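Local coordinates for protein neutral ceramidase (Pseudomonas aeruginosa, PDB 2ZWS) that hydrolyses the N-acyl linkage of ceramides to release sphingosine and a fatty acid, and also synthesises ceramides from these products, as a secreted zinc enzyme, at residues Asp13-Ala18 / His213-Asp218; Ile36-Trp41 / Lys220-Tyr225; Asn252-Pro257 / Gly273-Ala278; Asp267-Ile272 / Asn580-Gln585. All coordinates share one frame; numbering follows the deposited sequence.

Interaction 1: residues Asp13-Ala18 / His213-Asp218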
loop_
_atom_site.group_PDB
_atom_site.type_symbol
_atom_site.label_atom_id
_atom_site.label_comp_id
_atom_site.label_asym_id
_atom_site.label_seq_id
_atom_site.Cartn_x
_atom_site.Cartn_y
_atom_site.Cartn_z
ATOM N N ASP A 13 -12.102 1.916 4.421
ATOM C CA ASP A 13 -11.585 0.582 4.710
ATOM C C ASP A 13 -11.459 -0.234 3.410
ATOM O O ASP A 13 -12.441 -0.328 2.643
ATOM C CB ASP A 13 -12.613 -0.045 5.649
ATOM C CG ASP A 13 -12.210 -1.415 6.196
ATOM O OD1 ASP A 13 -11.177 -2.000 5.790
ATOM O OD2 ASP A 13 -12.962 -1.918 7.077
ATOM N N ILE A 14 -10.256 -0.770 3.132
ATOM C CA ILE A 14 -10.021 -1.608 1.961
ATOM C C ILE A 14 -9.499 -2.991 2.403
ATOM O O ILE A 14 -8.865 -3.720 1.610
ATOM C CB ILE A 14 -9.018 -0.976 0.975
ATOM C CG1 ILE A 14 -7.721 -0.537 1.694
ATOM C CG2 ILE A 14 -9.616 0.194 0.248
ATOM C CD1 ILE A 14 -6.583 -0.059 0.715
ATOM N N THR A 15 -9.771 -3.363 3.660
ATOM C CA THR A 15 -9.259 -4.643 4.197
ATOM C C THR A 15 -9.947 -5.812 3.489
ATOM O O THR A 15 -11.178 -5.851 3.381
ATOM C CB THR A 15 -9.544 -4.762 5.701
ATOM O OG1 THR A 15 -9.080 -3.580 6.380
ATOM C CG2 THR A 15 -8.824 -5.988 6.293
ATOM N N GLY A 16 -9.164 -6.775 3.048
ATOM C CA GLY A 16 -9.691 -7.919 2.344
ATOM C C GLY A 16 -9.853 -9.128 3.251
ATOM O O GLY A 16 -10.023 -9.000 4.452
ATOM N N GLU A 17 -9.765 -10.316 2.662
ATOM C CA GLU A 17 -10.144 -11.556 3.366
ATOM C C GLU A 17 -9.156 -11.881 4.480
ATOM O O GLU A 17 -7.949 -12.018 4.225
ATOM C CB GLU A 17 -10.217 -12.690 2.331
ATOM C CG GLU A 17 -11.400 -12.503 1.349
ATOM C CD GLU A 17 -11.246 -13.271 0.052
ATOM O OE1 GLU A 17 -10.430 -12.886 -0.827
ATOM O OE2 GLU A 17 -11.949 -14.286 -0.077
ATOM N N ALA A 18 -9.646 -11.982 5.716
ATOM C CA ALA A 18 -8.783 -12.080 6.915
ATOM C C ALA A 18 -8.359 -13.485 7.327
ATOM O O ALA A 18 -7.559 -13.658 8.250
ATOM C CB ALA A 18 -9.438 -11.376 8.093
ATOM N N HIS A 213 1.015 -13.719 10.047
ATOM C CA HIS A 213 -0.210 -14.042 9.327
ATOM C C HIS A 213 -1.324 -13.041 9.579
ATOM O O HIS A 213 -2.415 -13.172 9.008
ATOM C CB HIS A 213 -0.651 -15.457 9.689
ATOM C CG HIS A 213 0.290 -16.521 9.207
ATOM N ND1 HIS A 213 1.311 -17.020 9.984
ATOM C CD2 HIS A 213 0.340 -17.201 8.040
ATOM C CE1 HIS A 213 1.970 -17.948 9.303
ATOM N NE2 HIS A 213 1.402 -18.076 8.121
ATOM N N LEU A 214 -1.058 -12.025 10.408
ATOM C CA LEU A 214 -2.082 -11.017 10.680
ATOM C C LEU A 214 -2.015 -9.883 9.666
ATOM O O LEU A 214 -0.927 -9.412 9.325
ATOM C CB LEU A 214 -1.886 -10.412 12.065
ATOM C CG LEU A 214 -1.964 -11.393 13.244
ATOM C CD1 LEU A 214 -1.858 -10.601 14.549
ATOM C CD2 LEU A 214 -3.232 -12.255 13.228
ATOM N N ILE A 215 -3.179 -9.443 9.194
ATOM C CA ILE A 215 -3.233 -8.286 8.303
ATOM C C ILE A 215 -2.672 -7.083 9.008
ATOM O O ILE A 215 -2.997 -6.802 10.166
ATOM C CB ILE A 215 -4.674 -8.021 7.818
ATOM C CG1 ILE A 215 -5.071 -9.133 6.853
ATOM C CG2 ILE A 215 -4.778 -6.641 7.168
ATOM C CD1 ILE A 215 -6.499 -9.028 6.290
ATOM N N SER A 216 -1.801 -6.363 8.299
ATOM C CA SER A 216 -1.208 -5.170 8.886
ATOM C C SER A 216 -0.761 -4.214 7.783
ATOM O O SER A 216 -0.284 -4.649 6.736
ATOM C CB SER A 216 0.022 -5.547 9.724
ATOM O OG SER A 216 0.741 -4.389 10.127
ATOM N N PRO A 217 -0.914 -2.911 8.025
ATOM C CA PRO A 217 -0.390 -1.898 7.118
ATOM C C PRO A 217 1.089 -1.564 7.398
ATOM O O PRO A 217 1.633 -0.635 6.776
ATOM C CB PRO A 217 -1.286 -0.699 7.419
ATOM C CG PRO A 217 -1.530 -0.806 8.924
ATOM C CD PRO A 217 -1.646 -2.305 9.154
ATOM N N ASP A 218 1.714 -2.319 8.309
ATOM C CA ASP A 218 3.178 -2.304 8.488
ATOM C C ASP A 218 3.694 -0.950 8.934
ATOM O O ASP A 218 2.945 -0.193 9.543
ATOM C CB ASP A 218 3.864 -2.828 7.220
ATOM C CG ASP A 218 5.234 -3.448 7.491
ATOM O OD1 ASP A 218 6.242 -2.699 7.589
ATOM O OD2 ASP A 218 5.307 -4.696 7.593
#
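Ile215 alone carries the contact of residues 213-218 with the loop 13-18, meeting Thr15, Gly16, Glu17 and Ala18 chiefly through CD1, the methyl at the end of its longer arm, with CG2 also nearing Thr15 CG2. The chain reaches it by way of His213, whose backbone pairs with Ala34, and Leu214, whose side chain turns from the loop to lie on Gln585 and Arg587. At Ile215 the CB bond is aimed at the loop. CG2 lies anti to the backbone N, and the CG1 arm extends fully (chi2 179°) to bring CD1 against the loop backbone and the Thr15 methyl. CD1 sits 3.8 Å from Thr15 CG2, 3.9 Å from Ala18 CA and 3.9 Å from Glu17 O. The short strand 214-215 runs parallel to strand 32-36 at the margin of a mixed sheet, and the loop that receives it follows strand 5-13. An Asx turn shapes that loop: Asp13 OD1 accepts from Thr15 N at 2.9 Å on its anti side and from Thr15 OG1 at 2.7 Å on its syn side, both donors, the N-H more so, out of the carboxylate plane. The hydroxyl bond helps set the threonine's rotation (chi1 -51°), which leaves CG2 facing Ile215; the N-H bond closes the turn. Past the contact, Ser216 OG accepts from Asp218 N at 2.9 Å in an ST turn, and Pro217 lies against Met38.

Interaction 2: residues Ile36-Trp41 / Lys220-Tyr225. With MG (magnesium ion), chain C.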
loop_
_atom_site.group_PDB
_atom_site.type_symbol
_atom_site.label_atom_id
_atom_site.label_comp_id
_atom_site.label_asym_id
_atom_site.label_seq_id
_atom_site.Cartn_x
_atom_site.Cartn_y
_atom_site.Cartn_z
ATOM N N ILE A 36 -6.403 -10.096 11.943
ATOM C CA ILE A 36 -6.102 -8.695 11.684
ATOM C C ILE A 36 -5.342 -8.132 12.853
ATOM O O ILE A 36 -5.740 -8.322 14.001
ATOM C CB ILE A 36 -7.416 -7.879 11.510
ATOM C CG1 ILE A 36 -8.166 -8.371 10.260
ATOM C CG2 ILE A 36 -7.147 -6.354 11.512
ATOM C CD1 ILE A 36 -9.546 -7.798 10.134
ATOM N N HIS A 37 -4.215 -7.476 12.565
ATOM C CA HIS A 37 -3.621 -6.608 13.571
ATOM C C HIS A 37 -4.204 -5.191 13.468
ATOM O O HIS A 37 -4.793 -4.685 14.418
ATOM C CB HIS A 37 -2.104 -6.580 13.495
ATOM C CG HIS A 37 -1.499 -5.721 14.558
ATOM N ND1 HIS A 37 -0.215 -5.223 14.488
ATOM C CD2 HIS A 37 -2.016 -5.264 15.730
ATOM C CE1 HIS A 37 0.033 -4.499 15.568
ATOM N NE2 HIS A 37 -1.044 -4.507 16.338
ATOM N N MET A 38 -4.031 -4.570 12.301
ATOM C CA MET A 38 -4.682 -3.304 12.006
ATOM C C MET A 38 -5.268 -3.388 10.599
ATOM O O MET A 38 -4.771 -4.149 9.753
ATOM C CB MET A 38 -3.716 -2.103 12.146
ATOM C CG MET A 38 -3.202 -1.820 13.582
ATOM S SD MET A 38 -2.635 -0.111 13.938
ATOM C CE MET A 38 -1.420 0.120 12.638
ATOM N N ARG A 39 -6.337 -2.622 10.361
ATOM C CA ARG A 39 -6.976 -2.650 9.054
ATOM C C ARG A 39 -6.158 -1.877 8.015
ATOM O O ARG A 39 -5.239 -1.116 8.354
ATOM C CB ARG A 39 -8.403 -2.101 9.127
ATOM C CG ARG A 39 -9.360 -3.127 9.772
ATOM C CD ARG A 39 -10.874 -2.753 9.601
ATOM N NE ARG A 39 -11.654 -3.890 10.113
ATOM C CZ ARG A 39 -12.362 -4.749 9.378
ATOM N NH1 ARG A 39 -12.564 -4.560 8.076
ATOM N NH2 ARG A 39 -12.922 -5.796 9.979
ATOM N N GLN A 40 -6.520 -2.091 6.753
ATOM C CA GLN A 40 -5.950 -1.398 5.610
ATOM C C GLN A 40 -6.906 -0.305 5.146
ATOM O O GLN A 40 -8.131 -0.543 5.049
ATOM C CB GLN A 40 -5.772 -2.403 4.467
ATOM C CG GLN A 40 -4.825 -3.563 4.826
ATOM C CD GLN A 40 -4.838 -4.624 3.758
ATOM O OE1 GLN A 40 -3.992 -4.620 2.865
ATOM N NE2 GLN A 40 -5.807 -5.475 3.794
ATOM N N TRP A 41 -6.355 0.869 4.818
ATOM C CA TRP A 41 -7.179 2.039 4.456
ATOM C C TRP A 41 -6.703 2.659 3.154
ATOM O O TRP A 41 -5.490 2.568 2.779
ATOM C CB TRP A 41 -7.105 3.122 5.561
ATOM C CG TRP A 41 -7.556 2.542 6.882
ATOM C CD1 TRP A 41 -6.779 1.934 7.834
ATOM C CD2 TRP A 41 -8.908 2.492 7.369
ATOM N NE1 TRP A 41 -7.568 1.498 8.885
ATOM C CE2 TRP A 41 -8.880 1.822 8.619
ATOM C CE3 TRP A 41 -10.132 2.933 6.863
ATOM C CZ2 TRP A 41 -10.031 1.599 9.366
ATOM C CZ3 TRP A 41 -11.278 2.711 7.606
ATOM C CH2 TRP A 41 -11.225 2.041 8.841
ATOM N N LYS A 220 4.617 1.997 7.609
ATOM C CA LYS A 220 3.965 3.236 7.144
ATOM C C LYS A 220 2.558 3.351 7.673
ATOM O O LYS A 220 2.110 4.429 8.047
ATOM C CB LYS A 220 4.004 3.319 5.613
ATOM C CG LYS A 220 5.467 3.623 5.104
ATOM C CD LYS A 220 5.459 3.957 3.624
ATOM C CE LYS A 220 6.870 4.417 3.159
ATOM N NZ LYS A 220 7.248 5.724 3.790
ATOM N N GLY A 221 1.886 2.214 7.789
ATOM C CA GLY A 221 0.551 2.199 8.376
ATOM C C GLY A 221 0.578 2.581 9.847
ATOM O O GLY A 221 -0.378 3.233 10.329
ATOM N N TYR A 222 1.611 2.162 10.582
ATOM C CA TYR A 222 1.725 2.576 11.981
ATOM C C TYR A 222 1.970 4.089 12.072
ATOM O O TYR A 222 1.381 4.776 12.901
ATOM C CB TYR A 222 2.846 1.850 12.743
ATOM C CG TYR A 222 2.807 2.334 14.178
ATOM C CD1 TYR A 222 3.691 3.317 14.622
ATOM C CD2 TYR A 222 1.817 1.879 15.062
ATOM C CE1 TYR A 222 3.624 3.815 15.913
ATOM C CE2 TYR A 222 1.732 2.367 16.369
ATOM C CZ TYR A 222 2.640 3.343 16.780
ATOM O OH TYR A 222 2.587 3.842 18.051
ATOM N N ALA A 223 2.819 4.616 11.195
ATOM C CA ALA A 223 3.024 6.075 11.182
ATOM C C ALA A 223 1.708 6.842 10.994
ATOM O O ALA A 223 1.457 7.824 11.710
ATOM C CB ALA A 223 4.025 6.430 10.097
ATOM N N SER A 224 0.877 6.412 10.037
ATOM C CA SER A 224 -0.417 7.072 9.808
ATOM C C SER A 224 -1.298 6.952 11.049
ATOM O O SER A 224 -1.927 7.935 11.505
ATOM C CB SER A 224 -1.177 6.449 8.642
ATOM O OG SER A 224 -0.475 6.602 7.409
ATOM N N TYR A 225 -1.372 5.738 11.600
ATOM C CA TYR A 225 -2.241 5.479 12.747
ATOM C C TYR A 225 -1.733 6.305 13.923
ATOM O O TYR A 225 -2.534 6.931 14.625
ATOM C CB TYR A 225 -2.164 4.008 13.131
ATOM C CG TYR A 225 -2.922 3.647 14.385
ATOM C CD1 TYR A 225 -2.261 3.499 15.606
ATOM C CD2 TYR A 225 -4.317 3.439 14.346
ATOM C CE1 TYR A 225 -2.978 3.150 16.759
ATOM C CE2 TYR A 225 -5.014 3.088 15.486
ATOM C CZ TYR A 225 -4.337 2.972 16.685
ATOM O OH TYR A 225 -5.017 2.598 17.836
HETATM MG MG MG C . -6.026 -4.363 16.208
HETATM O O HOH W 1 -7.370 -6.415 15.562
#
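Met38 lays its sulfur over one face of the Tyr225 ring, SD standing 3.9 Å from the ring centroid and 15° off the normal, a Met-aromatic contact. SD is displaced toward the CG end of the ring, 3.8 Å from Tyr225 CG. The bend at chi3 (-55°) swings the terminal methyl onto the helix backbone: CE is 4.0 Å from Gly221 O and 4.0 Å from Tyr222 CA. Met38 has a second modelled conformer, so this geometry describes one of two states. Further back along the side chain, Met38 CG rests over the centre of the His37 imidazole. That ring is held at its far end by His37 NE2 bonding to the carbonyl of Trp582. His37 O binds the magnesium ion at 2.2 Å, and a water on the same metal, 2.5 Å from it, donates to Ile36 O at 3.0 Å, so the ion and its water hold successive carbonyls of the loop just before Met38. This loop links strands 32-36 and 41-49. Across the contact, helix 218-231 carries the tyrosines, with Phe241 of strand 238-242 packed on Ala223 and Ser224, and helix 265-286 meeting Tyr222 through Arg270 and Leu274.

Interaction 3: residues Asn252-Pro257 / Gly273-Ala278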
loop_
_atom_site.group_PDB
_atom_site.type_symbol
_atom_site.label_atom_id
_atom_site.label_comp_id
_atom_site.label_asym_id
_atom_site.label_seq_id
_atom_site.Cartn_x
_atom_site.Cartn_y
_atom_site.Cartn_z
ATOM N N ASN A 252 15.783 -0.088 8.482
ATOM C CA ASN A 252 17.015 -0.260 9.231
ATOM C C ASN A 252 16.797 -1.279 10.351
ATOM O O ASN A 252 15.662 -1.462 10.816
ATOM C CB ASN A 252 17.407 1.075 9.837
ATOM C CG ASN A 252 18.815 1.074 10.435
ATOM O OD1 ASN A 252 19.662 0.198 10.139
ATOM N ND2 ASN A 252 19.054 2.024 11.323
ATOM N N LEU A 253 17.875 -1.948 10.781
ATOM C CA LEU A 253 17.833 -2.754 12.000
ATOM C C LEU A 253 17.360 -1.946 13.194
ATOM O O LEU A 253 17.677 -0.755 13.318
ATOM C CB LEU A 253 19.210 -3.356 12.294
ATOM C CG LEU A 253 19.748 -4.350 11.287
ATOM C CD1 LEU A 253 21.155 -4.742 11.742
ATOM C CD2 LEU A 253 18.840 -5.567 11.108
ATOM N N ASN A 254 16.588 -2.586 14.072
ATOM C CA ASN A 254 16.122 -1.916 15.281
ATOM C C ASN A 254 17.020 -2.258 16.459
ATOM O O ASN A 254 16.886 -3.321 17.083
ATOM C CB ASN A 254 14.683 -2.301 15.600
ATOM C CG ASN A 254 14.201 -1.711 16.900
ATOM O OD1 ASN A 254 14.835 -0.817 17.483
ATOM N ND2 ASN A 254 13.049 -2.192 17.359
ATOM N N LEU A 255 17.972 -1.371 16.729
ATOM C CA LEU A 255 18.939 -1.589 17.804
ATOM C C LEU A 255 18.674 -0.676 18.996
ATOM O O LEU A 255 19.568 -0.404 19.788
ATOM C CB LEU A 255 20.371 -1.436 17.276
ATOM C CG LEU A 255 20.720 -2.404 16.130
ATOM C CD1 LEU A 255 22.162 -2.155 15.645
ATOM C CD2 LEU A 255 20.530 -3.880 16.512
ATOM N N LYS A 256 17.421 -0.246 19.158
ATOM C CA LYS A 256 17.016 0.513 20.327
ATOM C C LYS A 256 17.287 -0.289 21.610
ATOM O O LYS A 256 17.227 -1.520 21.583
ATOM C CB LYS A 256 15.518 0.812 20.240
ATOM C CG LYS A 256 15.174 1.947 19.293
ATOM C CD LYS A 256 15.572 3.310 19.882
ATOM C CE LYS A 256 14.570 3.804 20.915
ATOM N NZ LYS A 256 14.952 5.144 21.411
ATOM N N PRO A 257 17.604 0.403 22.722
ATOM C CA PRO A 257 17.964 -0.275 23.973
ATOM C C PRO A 257 17.001 -1.393 24.360
ATOM O O PRO A 257 15.765 -1.244 24.239
ATOM C CB PRO A 257 17.929 0.857 25.007
ATOM C CG PRO A 257 18.280 2.078 24.220
ATOM C CD PRO A 257 17.628 1.873 22.876
ATOM N N GLY A 273 8.002 2.852 12.066
ATOM C CA GLY A 273 6.904 3.801 11.887
ATOM C C GLY A 273 7.103 5.084 12.655
ATOM O O GLY A 273 6.897 6.181 12.120
ATOM N N LEU A 274 7.506 4.960 13.907
ATOM C CA LEU A 274 7.733 6.159 14.728
ATOM C C LEU A 274 8.857 7.027 14.181
ATOM O O LEU A 274 8.768 8.255 14.253
ATOM C CB LEU A 274 8.028 5.800 16.178
ATOM C CG LEU A 274 6.801 5.353 16.969
ATOM C CD1 LEU A 274 7.237 4.845 18.334
ATOM C CD2 LEU A 274 5.774 6.467 17.118
ATOM N N ARG A 275 9.909 6.408 13.644
ATOM C CA ARG A 275 11.015 7.195 13.077
ATOM C C ARG A 275 10.540 8.047 11.902
ATOM O O ARG A 275 10.867 9.237 11.806
ATOM C CB ARG A 275 12.181 6.292 12.668
ATOM C CG ARG A 275 12.885 5.699 13.878
ATOM C CD ARG A 275 13.979 4.751 13.488
ATOM N NE ARG A 275 14.451 4.046 14.679
ATOM C CZ ARG A 275 15.442 3.161 14.718
ATOM N NH1 ARG A 275 16.122 2.840 13.619
ATOM N NH2 ARG A 275 15.744 2.580 15.880
ATOM N N GLN A 276 9.668 7.465 11.082
ATOM C CA GLN A 276 9.090 8.202 9.936
ATOM C C GLN A 276 8.142 9.274 10.417
ATOM O O GLN A 276 8.186 10.408 9.939
ATOM C CB GLN A 276 8.358 7.260 8.978
ATOM C CG GLN A 276 9.322 6.302 8.291
ATOM C CD GLN A 276 8.595 5.288 7.473
ATOM O OE1 GLN A 276 8.212 5.571 6.352
ATOM N NE2 GLN A 276 8.367 4.106 8.035
ATOM N N PHE A 277 7.272 8.908 11.355
ATOM C CA PHE A 277 6.335 9.859 11.915
ATOM C C PHE A 277 7.069 11.081 12.471
ATOM O O PHE A 277 6.656 12.221 12.227
ATOM C CB PHE A 277 5.502 9.254 13.054
ATOM C CG PHE A 277 4.839 10.311 13.877
ATOM C CD1 PHE A 277 3.721 10.972 13.393
ATOM C CD2 PHE A 277 5.406 10.736 15.064
ATOM C CE1 PHE A 277 3.134 12.044 14.116
ATOM C CE2 PHE A 277 4.839 11.780 15.793
ATOM C CZ PHE A 277 3.710 12.449 15.316
ATOM N N ALA A 278 8.138 10.846 13.244
ATOM C CA ALA A 278 8.770 11.949 13.972
ATOM C C ALA A 278 9.314 12.980 12.982
ATOM O O ALA A 278 9.162 14.185 13.169
ATOM C CB ALA A 278 9.832 11.456 14.916
HETATM O O HOH W 2 18.377 1.053 15.006
#
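Arg275 reaches out from helix 265-286 and sets its guanidinium against the loop 252-257, where an Asx turn at Asn254 bends the chain beside the arginine's end. The side chain is extended from CG to NE, and its tip meets four loop residues. The enclosed part of the contact involves Asn252 and Asn254. Arg275 NH1 comes within 3.8 Å of Asn252 ND2, and the two donors converge because both bond to the carbonyl oxygen of Asn155, which ties the arginine to a further loop. Asn252 in turn lies near the catalytic centre, its side chain about 7 Å from that of Ser250, the probable nucleophile. Asn254, which is buried, has its amide turned 85° from the guanidinium; its OD1 accepts from Lys256 N at 3.1 Å, the donor tilted 35° from the carbonyl plane.

The other side is open to solvent, although it includes the closest approach. Lys256 is exposed, yet its CG comes in the guanidinium plane to 3.5 Å from Arg275 NH2, and the lysine and arginine chains run past each other in opposite directions. The lysine bends at chi2 and chi3, and its NZ ends 6.1 Å from Arg275 NH2; Glu271, which forms a salt bridge with Arg275 NE, probably eases the nearness of these like charges. Leu253 and Leu255 are exposed too and touch a crystal neighbour. Between their backbones and the arginine, a water in the guanidinium plane donates to Leu253 O at 2.6 Å while accepting from Leu255 N at 3.0 Å and Arg275 NH2 at 3.2 Å.

Interaction 4: residues Asp267-Ile272 / Asn580-Gln585. With MG (magnesium ion), chain C.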
loop_
_atom_site.group_PDB
_atom_site.type_symbol
_atom_site.label_atom_id
_atom_site.label_comp_id
_atom_site.label_asym_id
_atom_site.label_seq_id
_atom_site.Cartn_x
_atom_site.Cartn_y
_atom_site.Cartn_z
ATOM N N ASP A 267 7.350 -4.736 17.544
ATOM C CA ASP A 267 8.206 -3.657 18.063
ATOM C C ASP A 267 8.922 -2.952 16.904
ATOM O O ASP A 267 9.033 -1.710 16.901
ATOM C CB ASP A 267 9.284 -4.200 19.018
ATOM C CG ASP A 267 8.732 -4.660 20.360
ATOM O OD1 ASP A 267 7.553 -4.383 20.679
ATOM O OD2 ASP A 267 9.499 -5.290 21.125
ATOM N N ASN A 268 9.428 -3.740 15.955
ATOM C CA ASN A 268 10.165 -3.191 14.785
ATOM C C ASN A 268 9.249 -2.315 13.931
ATOM O O ASN A 268 9.638 -1.238 13.490
ATOM C CB ASN A 268 10.757 -4.290 13.902
ATOM C CG ASN A 268 11.808 -5.144 14.612
ATOM O OD1 ASN A 268 12.181 -6.223 14.098
ATOM N ND2 ASN A 268 12.328 -4.672 15.736
ATOM N N THR A 269 8.028 -2.794 13.700
ATOM C CA THR A 269 7.029 -2.057 12.917
ATOM C C THR A 269 6.728 -0.705 13.562
ATOM O O THR A 269 6.708 0.340 12.887
ATOM C CB THR A 269 5.723 -2.895 12.783
ATOM O OG1 THR A 269 5.997 -4.093 12.052
ATOM C CG2 THR A 269 4.654 -2.115 12.050
ATOM N N ARG A 270 6.514 -0.742 14.872
ATOM C CA ARG A 270 6.228 0.470 15.642
ATOM C C ARG A 270 7.420 1.441 15.617
ATOM O O ARG A 270 7.247 2.628 15.414
ATOM C CB ARG A 270 5.863 0.091 17.087
ATOM C CG ARG A 270 5.304 1.247 17.914
ATOM C CD ARG A 270 4.797 0.766 19.274
ATOM N NE ARG A 270 4.368 1.887 20.110
ATOM C CZ ARG A 270 3.607 1.779 21.200
ATOM N NH1 ARG A 270 3.276 2.867 21.876
ATOM N NH2 ARG A 270 3.168 0.595 21.616
ATOM N N GLU A 271 8.623 0.915 15.816
ATOM C CA GLU A 271 9.816 1.752 15.867
ATOM C C GLU A 271 10.112 2.433 14.536
ATOM O O GLU A 271 10.370 3.631 14.512
ATOM C CB GLU A 271 11.017 0.933 16.320
ATOM C CG GLU A 271 12.347 1.708 16.375
ATOM C CD GLU A 271 12.354 2.897 17.334
ATOM O OE1 GLU A 271 11.501 2.996 18.246
ATOM O OE2 GLU A 271 13.260 3.750 17.181
ATOM N N ILE A 272 10.093 1.675 13.446
ATOM C CA ILE A 272 10.371 2.252 12.112
ATOM C C ILE A 272 9.243 3.203 11.720
ATOM O O ILE A 272 9.474 4.264 11.126
ATOM C CB ILE A 272 10.645 1.137 11.044
ATOM C CG1 ILE A 272 11.848 0.279 11.461
ATOM C CG2 ILE A 272 10.827 1.710 9.600
ATOM C CD1 ILE A 272 13.172 1.099 11.695
ATOM N N ASN A 580 -9.181 -2.229 14.433
ATOM C CA ASN A 580 -8.205 -1.401 13.756
ATOM C C ASN A 580 -7.040 -1.006 14.649
ATOM O O ASN A 580 -5.948 -0.703 14.156
ATOM C CB ASN A 580 -8.832 -0.123 13.223
ATOM C CG ASN A 580 -7.891 0.646 12.347
ATOM O OD1 ASN A 580 -7.280 0.086 11.428
ATOM N ND2 ASN A 580 -7.753 1.940 12.626
ATOM N N ASP A 581 -7.262 -1.002 15.962
ATOM C CA ASP A 581 -6.288 -0.388 16.859
ATOM C C ASP A 581 -5.006 -1.219 17.042
ATOM O O ASP A 581 -5.051 -2.444 17.070
ATOM C CB ASP A 581 -6.954 -0.047 18.173
ATOM C CG ASP A 581 -7.939 1.087 18.004
ATOM O OD1 ASP A 581 -7.505 2.166 17.527
ATOM O OD2 ASP A 581 -9.150 0.892 18.286
ATOM N N TRP A 582 -3.872 -0.538 17.196
ATOM C CA TRP A 582 -2.596 -1.209 17.451
ATOM C C TRP A 582 -2.648 -2.148 18.665
ATOM O O TRP A 582 -2.026 -3.211 18.629
ATOM C CB TRP A 582 -1.501 -0.154 17.687
ATOM C CG TRP A 582 -0.179 -0.737 17.973
ATOM C CD1 TRP A 582 0.384 -0.908 19.207
ATOM C CD2 TRP A 582 0.766 -1.231 17.018
ATOM N NE1 TRP A 582 1.621 -1.490 19.072
ATOM C CE2 TRP A 582 1.885 -1.690 17.748
ATOM C CE3 TRP A 582 0.781 -1.325 15.616
ATOM C CZ2 TRP A 582 2.994 -2.262 17.136
ATOM C CZ3 TRP A 582 1.921 -1.892 14.993
ATOM C CH2 TRP A 582 3.001 -2.352 15.765
ATOM N N ASP A 583 -3.387 -1.748 19.711
ATOM C CA ASP A 583 -3.390 -2.477 20.989
ATOM C C ASP A 583 -4.221 -3.758 20.943
ATOM O O ASP A 583 -4.196 -4.531 21.898
ATOM C CB ASP A 583 -3.899 -1.621 22.141
ATOM C CG ASP A 583 -2.992 -0.473 22.455
ATOM O OD1 ASP A 583 -1.768 -0.592 22.238
ATOM O OD2 ASP A 583 -3.522 0.554 22.930
ATOM N N THR A 584 -4.968 -3.974 19.856
ATOM C CA THR A 584 -5.828 -5.179 19.742
ATOM C C THR A 584 -5.363 -6.108 18.622
ATOM O O THR A 584 -4.767 -5.657 17.637
ATOM C CB THR A 584 -7.324 -4.839 19.499
ATOM O OG1 THR A 584 -7.452 -4.169 18.234
ATOM C CG2 THR A 584 -7.840 -3.947 20.583
ATOM N N GLN A 585 -5.622 -7.411 18.803
ATOM C CA GLN A 585 -5.437 -8.380 17.733
ATOM C C GLN A 585 -6.637 -9.293 17.656
ATOM O O GLN A 585 -7.262 -9.584 18.669
ATOM C CB GLN A 585 -4.166 -9.198 17.962
ATOM C CG GLN A 585 -2.899 -8.311 18.011
ATOM C CD GLN A 585 -1.566 -9.071 18.149
ATOM O OE1 GLN A 585 -0.509 -8.446 18.238
ATOM N NE2 GLN A 585 -1.605 -10.376 18.182
HETATM MG MG MG C . -6.026 -4.363 16.208
HETATM O O HOH W 3 3.553 -2.034 21.143
HETATM O O HOH W 1 -7.370 -6.415 15.562
#
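Arg270 and Trp582 have the closest CA atoms across this contact, 9.2 Å apart, one on a regular turn of helix 265-286 and the other in a type I beta turn running from Asp581 to Thr584. The turn leads into strand 584-591, and its backbone doubles as part of a magnesium site: Asp581 O and Thr584 O both bind the ion, and Thr584 OG1 adds a third bond at 2.5 Å. The contact thus joins a helix of the N-terminal ceramidase region to the metal-binding turn of the C-terminal region, which belongs to the E-set clan.

Trp582 spans the gap with CG anti to the backbone N (chi1 179°), which sends the indole out from the turn toward the helix. Arg270 CG stands over one indole face toward its rim, and CB is 3.7 Å from Trp582 CZ2. Arg270 NH2 approaches Trp582 NE1 obliquely, to 3.6 Å, without a direct bond. Thr269 meets the ring differently, bringing its methyl CG2 to the edge near the ring plane, 4.0 Å from Trp582 CZ3, while its hydroxyl bonds back to Glu265 O within the helix. Arg270 is modelled in two conformers, and what is said of it applies to one. In this conformer the guanidinium stands 77° from the indole plane, and Asp583 OD1, 5.1 Å from Arg270 NH2, may exert a weak attraction. One water lies in the planes of both groups, accepting from Arg270 NH2 at 2.7 Å and from Trp582 NE1 at 2.9 Å.

Interactions 2 and 4, with centres 8 Å apart, meet at the magnesium ion and share its water; Tyr225 OH also lies 2.5 Å from Asp581 OD1, probably hydrogen-bonded. Interaction 1 adjoins them, the Ile215 side chain about 9 Å from the ion. It interlocks with interaction 2 through Ile215 O and His37 N, 2.8 Å apart, and through the salt bridge of Asp13 OD2 with Arg39 NH1 at 2.9 Å. Helix 265-286 serves both interactions 3 and 4. Lys220 NZ, 2.7 Å from Gln276 OE1, probably bonds helix 218-231 to it. Interaction 3 approaches the zinc site, its Asn252 lying about 11 Å, side chain to side chain, from the zinc ligand His204.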